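Side-chain contact in thylakoid lumenal 15 kDa protein 1, chloroplastic (Arabidopsis thaliana, PDB 3N90), which is of unknown function but folds as a right-handed quadrilateral beta helix of pentapeptide repeats in the thylakoid lumen of the chloroplast: residues A[106-111]-A[131-136]. The protein carries 2 engineered substitutions. Residues are numbered along the deposited sequence; the frame is centred on the assembly and turned at random.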
loop_
_atom_site.group_PDB
_atom_site.type_symbol
_atom_site.label_atom_id
_atom_site.label_comp_id
_atom_site.label_asym_id
_atom_site.label_seq_id
_atom_site.Cartn_x
_atom_site.Cartn_y
_atom_site.Cartn_z
ATOM N N GLY A 106 3.917 -5.510 -10.967
ATOM C CA GLY A 106 2.942 -4.621 -11.599
ATOM C C GLY A 106 2.496 -3.469 -10.715
ATOM O O GLY A 106 1.592 -2.724 -11.064
ATOM N N ALA A 107 3.155 -3.270 -9.573
ATOM C CA ALA A 107 2.881 -2.071 -8.772
ATOM C C ALA A 107 3.335 -0.772 -9.462
ATOM O O ALA A 107 4.362 -0.735 -10.149
ATOM C CB ALA A 107 3.539 -2.199 -7.385
ATOM N N ASP A 108 2.612 0.309 -9.268
ATOM C CA ASP A 108 3.022 1.565 -9.872
ATOM C C ASP A 108 3.536 2.587 -8.849
ATOM O O ASP A 108 2.775 3.156 -8.071
ATOM C CB ASP A 108 1.874 2.114 -10.759
ATOM C CG ASP A 108 2.302 3.255 -11.651
ATOM O OD1 ASP A 108 3.157 4.064 -11.239
ATOM O OD2 ASP A 108 1.727 3.365 -12.765
ATOM N N PHE A 109 4.856 2.842 -8.874
ATOM C CA PHE A 109 5.502 3.733 -7.932
ATOM C C PHE A 109 5.830 5.150 -8.490
ATOM O O PHE A 109 6.729 5.801 -7.989
ATOM C CB PHE A 109 6.792 3.072 -7.381
ATOM C CG PHE A 109 6.554 1.889 -6.464
ATOM C CD1 PHE A 109 6.444 2.099 -5.091
ATOM C CD2 PHE A 109 6.512 0.587 -6.956
ATOM C CE1 PHE A 109 6.256 1.011 -4.200
ATOM C CE2 PHE A 109 6.322 -0.513 -6.101
ATOM C CZ PHE A 109 6.192 -0.301 -4.704
ATOM N N THR A 110 5.095 5.620 -9.504
ATOM C CA THR A 110 5.268 7.017 -9.994
ATOM C C THR A 110 5.269 8.106 -8.967
ATOM O O THR A 110 4.348 8.215 -8.131
ATOM C CB THR A 110 4.168 7.407 -10.999
ATOM O OG1 THR A 110 4.310 6.618 -12.160
ATOM C CG2 THR A 110 4.252 8.908 -11.360
ATOM N N ASP A 111 6.278 8.974 -9.058
ATOM C CA ASP A 111 6.432 10.113 -8.163
ATOM C C ASP A 111 6.420 9.704 -6.699
ATOM O O ASP A 111 6.152 10.528 -5.828
ATOM C CB ASP A 111 5.337 11.162 -8.368
ATOM C CG ASP A 111 5.567 12.034 -9.550
ATOM O OD1 ASP A 111 6.678 12.024 -10.134
ATOM O OD2 ASP A 111 4.600 12.748 -9.883
ATOM N N ALA A 131 -1.624 -3.751 -14.391
ATOM C CA ALA A 131 -2.864 -4.145 -15.117
ATOM C C ALA A 131 -3.761 -2.958 -15.382
ATOM O O ALA A 131 -4.611 -3.014 -16.276
ATOM C CB ALA A 131 -3.647 -5.191 -14.347
ATOM N N THR A 132 -3.585 -1.907 -14.578
ATOM C CA THR A 132 -4.406 -0.694 -14.625
ATOM C C THR A 132 -3.780 0.411 -15.449
ATOM O O THR A 132 -4.445 0.984 -16.305
ATOM C CB THR A 132 -4.799 -0.175 -13.177
ATOM O OG1 THR A 132 -5.688 -1.119 -12.567
ATOM C CG2 THR A 132 -5.451 1.193 -13.218
ATOM N N THR A 133 -2.498 0.703 -15.225
ATOM C CA THR A 133 -1.874 1.865 -15.866
ATOM C C THR A 133 -0.945 1.527 -17.052
ATOM O O THR A 133 -0.576 2.404 -17.816
ATOM C CB THR A 133 -1.053 2.761 -14.879
ATOM O OG1 THR A 133 0.130 2.061 -14.463
ATOM C CG2 THR A 133 -1.887 3.203 -13.655
ATOM N N GLY A 134 -0.534 0.281 -17.188
ATOM C CA GLY A 134 0.432 -0.022 -18.246
ATOM C C GLY A 134 1.766 0.726 -18.076
ATOM O O GLY A 134 2.536 0.905 -19.040
ATOM N N ASN A 135 2.028 1.208 -16.863
ATOM C CA ASN A 135 3.365 1.688 -16.511
ATOM C C ASN A 135 4.219 0.494 -16.072
ATOM O O ASN A 135 3.725 -0.468 -15.463
ATOM C CB ASN A 135 3.316 2.799 -15.465
ATOM C CG ASN A 135 2.981 4.137 -16.052
ATOM O OD1 ASN A 135 3.208 4.373 -17.251
ATOM N ND2 ASN A 135 2.458 5.045 -15.222
ATOM N N ALA A 136 5.497 0.500 -16.428
ATOM C CA ALA A 136 6.322 -0.652 -16.089
ATOM C C ALA A 136 6.897 -0.403 -14.700
ATOM O O ALA A 136 7.400 0.694 -14.437
ATOM C CB ALA A 136 7.438 -0.851 -17.115
#
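D108 OD2 accepts two hydrogen bonds from residues 131-136. T133 OG1 donates to D108 OD2 at 2.7 Å, on the anti lone pair of that carboxylate oxygen. N135 ND2 donates to D108 OD2 at 3.1 Å and takes the syn lone pair. The oxygen lies close to the amide plane of N135, yet the carboxylate and amide planes are turned 68° apart. With chi1 at -168°, the D108 carboxylate swings away from its own backbone N and over to the loop.

The second carboxylate oxygen stays within residues 106-111. D108 OD1 accepts from T110 N at 3.0 Å in a nearly straight bond, which makes an Asx turn. T110 OG1 donates to D108 OD1 at 2.9 Å, on its syn side. T133 OG1 also has a second role: it accepts from N135 N at 3.2 Å and closes an ST turn. The hydroxyl shapes its own turn while it donates to D108.

The contact joins the late pentapeptide-repeat part of the beta helix to the loop between helix 116-125 and helix 137-140. T140 of helix 137-140 touches D108, T110 and N135. A107 O accepts from T137 OG1 nearby. The aspartate thus links a turn in the repeat region to the ST turn in the loop between the two helices. Four donors on a buried carboxylate limit its rotation and would probably favour the charged form.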